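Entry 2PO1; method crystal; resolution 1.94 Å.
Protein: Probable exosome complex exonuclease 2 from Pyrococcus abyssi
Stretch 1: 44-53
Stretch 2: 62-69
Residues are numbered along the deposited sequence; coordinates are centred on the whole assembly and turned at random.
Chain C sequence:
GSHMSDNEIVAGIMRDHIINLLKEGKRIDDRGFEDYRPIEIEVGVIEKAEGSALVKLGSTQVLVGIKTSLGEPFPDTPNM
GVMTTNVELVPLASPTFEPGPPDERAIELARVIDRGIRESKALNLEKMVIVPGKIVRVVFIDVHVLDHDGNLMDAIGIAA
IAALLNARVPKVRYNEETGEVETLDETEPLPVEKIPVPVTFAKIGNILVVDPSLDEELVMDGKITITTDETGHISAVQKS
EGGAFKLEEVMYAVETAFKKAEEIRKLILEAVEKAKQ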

# COMPACT_ATOMS: atom_id res chain seq x y z
N GLY C 44 26.40 13.16 16.62
CA GLY C 44 25.67 14.31 17.16
C GLY C 44 25.43 15.42 16.17
O GLY C 44 25.20 16.56 16.55
N VAL C 45 25.43 15.06 14.89
CA VAL C 45 25.31 16.01 13.79
C VAL C 45 23.85 16.49 13.59
O VAL C 45 23.64 17.57 13.06
CB VAL C 45 25.87 15.40 12.46
CG1 VAL C 45 27.31 15.07 12.59
CG2 VAL C 45 25.11 14.15 12.08
N ILE C 46 22.86 15.67 13.97
CA ILE C 46 21.45 16.09 13.90
C ILE C 46 21.02 16.41 15.34
O ILE C 46 20.62 15.52 16.11
CB ILE C 46 20.50 15.02 13.28
CG1 ILE C 46 20.97 14.56 11.88
CG2 ILE C 46 19.10 15.57 13.21
CD1 ILE C 46 21.18 15.72 10.88
N GLU C 47 21.11 17.68 15.70
CA GLU C 47 21.08 18.02 17.12
C GLU C 47 19.66 17.90 17.67
O GLU C 47 19.43 17.70 18.87
CB GLU C 47 21.79 19.37 17.41
CG GLU C 47 21.15 20.62 16.78
CD GLU C 47 21.68 20.96 15.35
OE1 GLU C 47 22.32 20.10 14.69
OE2 GLU C 47 21.44 22.12 14.90
N LYS C 48 18.69 17.97 16.78
CA LYS C 48 17.33 17.70 17.14
C LYS C 48 17.14 16.25 17.55
O LYS C 48 16.39 15.99 18.48
CB LYS C 48 16.38 18.07 16.01
CG LYS C 48 16.13 19.59 15.96
CD LYS C 48 14.89 19.87 15.12
CE LYS C 48 14.60 21.34 15.12
NZ LYS C 48 13.15 21.61 14.76
N ALA C 49 17.76 15.31 16.87
CA ALA C 49 17.65 13.92 17.27
C ALA C 49 18.31 13.74 18.64
O ALA C 49 19.10 14.59 19.09
CB ALA C 49 18.35 13.01 16.21
N GLU C 50 18.04 12.60 19.24
CA GLU C 50 18.55 12.28 20.56
C GLU C 50 19.98 11.80 20.39
O GLU C 50 20.88 12.11 21.20
CB GLU C 50 17.63 11.23 21.19
CG GLU C 50 16.37 11.81 21.83
CD GLU C 50 15.32 12.38 20.88
OE1 GLU C 50 15.08 13.62 20.82
OE2 GLU C 50 14.64 11.61 20.20
N GLY C 51 20.22 11.10 19.30
CA GLY C 51 21.57 10.74 18.92
C GLY C 51 21.67 10.71 17.43
O GLY C 51 20.66 10.57 16.73
N SER C 52 22.88 10.79 16.93
CA SER C 52 23.09 10.73 15.49
C SER C 52 24.52 10.44 15.14
O SER C 52 25.40 10.61 15.97
CB SER C 52 22.59 12.01 14.81
OG SER C 52 23.23 13.14 15.31
N ALA C 53 24.78 9.95 13.94
CA ALA C 53 26.17 9.72 13.56
C ALA C 53 26.13 9.82 12.06
O ALA C 53 25.20 9.28 11.37
CB ALA C 53 26.66 8.28 14.00
N VAL C 62 26.55 7.46 5.41
CA VAL C 62 25.25 7.16 5.92
C VAL C 62 25.01 7.95 7.20
O VAL C 62 25.94 8.18 7.97
CB VAL C 62 25.06 5.66 6.15
CG1 VAL C 62 25.96 4.81 5.27
CG2 VAL C 62 25.15 5.34 7.53
N LEU C 63 23.80 8.47 7.36
CA LEU C 63 23.45 9.20 8.56
C LEU C 63 22.53 8.35 9.32
O LEU C 63 21.50 7.85 8.74
CB LEU C 63 22.55 10.37 8.17
CG LEU C 63 22.72 11.74 8.78
CD1 LEU C 63 21.50 12.68 8.44
CD2 LEU C 63 23.25 11.78 10.28
N VAL C 64 22.74 8.26 10.62
CA VAL C 64 21.77 7.59 11.45
C VAL C 64 21.32 8.53 12.50
O VAL C 64 22.13 9.29 13.10
CB VAL C 64 22.38 6.31 12.15
CG1 VAL C 64 21.41 5.71 13.22
CG2 VAL C 64 22.66 5.34 11.12
N GLY C 65 20.01 8.55 12.70
CA GLY C 65 19.43 9.39 13.76
C GLY C 65 18.78 8.46 14.75
O GLY C 65 18.24 7.42 14.36
N ILE C 66 18.89 8.79 16.05
CA ILE C 66 18.21 8.04 17.10
C ILE C 66 17.16 8.93 17.63
O ILE C 66 17.43 10.07 17.96
CB ILE C 66 19.17 7.66 18.27
CG1 ILE C 66 20.38 6.87 17.75
CG2 ILE C 66 18.41 6.94 19.36
CD1 ILE C 66 20.11 5.50 17.15
N LYS C 67 15.92 8.46 17.60
CA LYS C 67 14.87 9.21 18.27
C LYS C 67 14.21 8.26 19.19
O LYS C 67 13.95 7.13 18.80
CB LYS C 67 13.77 9.61 17.29
CG LYS C 67 14.21 10.38 16.12
CD LYS C 67 14.45 11.77 16.55
CE LYS C 67 13.10 12.47 16.55
NZ LYS C 67 13.37 13.80 17.06
N THR C 68 13.91 8.73 20.40
CA THR C 68 13.27 7.90 21.40
C THR C 68 11.96 8.52 21.84
O THR C 68 11.78 9.72 21.79
CB THR C 68 14.17 7.80 22.58
OG1 THR C 68 14.24 9.09 23.18
CG2 THR C 68 15.54 7.37 22.13
N SER C 69 11.00 7.68 22.21
CA SER C 69 9.87 8.19 22.93
C SER C 69 9.49 7.16 23.96
O SER C 69 10.20 6.17 24.18
CB SER C 69 8.72 8.42 21.95
OG SER C 69 8.54 7.22 21.25
O HOH W 1 12.28 12.34 20.05

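Three residues dominate this contact by covered area: Glu 50, with 78 Å² covered by the other stretch, Leu 63, with 62 Å², and Ala 53, with 54 Å². Together they mark three modes of association, through a carboxylate, an apolar side chain and the backbone, within a total of 510 Å² buried on both sides.

Ala 53 belongs to a strand that begins at Gly 51 and continues past this stretch, and which runs against strand 62-69 with an angle of 173° between their N-to-C directions, so the pairing is antiparallel. The hydrogen bonds fix the register. Val 64 N donates to Ala 53 O at 2.8 Å with an N-H...O angle of 167°, and Ala 53 N returns a bond to Val 64 O at 2.9 Å and 146°. The next such pair is Gly 51 with Ile 66: Ile 66 N reaches Gly 51 O at 2.6 Å and 165°, whereas Gly 51 N lies 3.3 Å from Ile 66 O, a longer bond but a nearly straight one at 164°. Between these pairs Ser 52 faces Gly 65 without hydrogen bonds, and the CA atoms of these two residues approach to 4.3 Å. Here CA-H...O contacts fill the gap, Ser 52 CA lying 3.0 Å from Val 64 O and Gly 65 CA 3.4 Å from Gly 51 O. The closest approaches of Ala 53 are made by its backbone: the methyl comes no closer than 4.7 Å to the opposing stretch and lies on the same face of the sheet as the side chains of Val 64 and Ile 66.

Glu 50 continues the association beyond the strand. Its N donates to Ile 66 O at 2.9 Å and 143°, so that this carbonyl accepts from both Glu 50 N and Gly 51 N. The side chain, with chi1 at -82° and chi2 at 69°, brings the carboxylate to the backbone of the other strand: Thr 68 N donates to Glu 50 OE2 at 3.0 Å and 155°. In effect the carboxylate takes up an amide beyond the last backbone pair. Water 1 also donates to Glu 50 OE2 at 2.5 Å and is 3.2 Å from Thr 68 O. The charge of Lys 67 is near, but its NZ is 4.0 Å from Glu 50 OE2, beyond a salt bridge. The aliphatic part of that lysine instead runs beside Ala 49, with Lys 67 CD 3.9 Å from Ala 49 CA.

Leu 63 supplies the apolar part. Its CA-to-CB bond points sideways, yet the end of the side chain comes nearer to the other stretch. In its apolar contacts, CD2 of Leu 63 is 3.5 Å from Val 45 CG2, and CD1 of Leu 63 is 3.9 Å from Ile 46 CD1. The loop is tied to its own strand by Ile 46 N, which donates to Ser 52 OG at 2.9 Å and 166°, and by Gly 44 N, which donates to Ser 52 O at 2.8 Å.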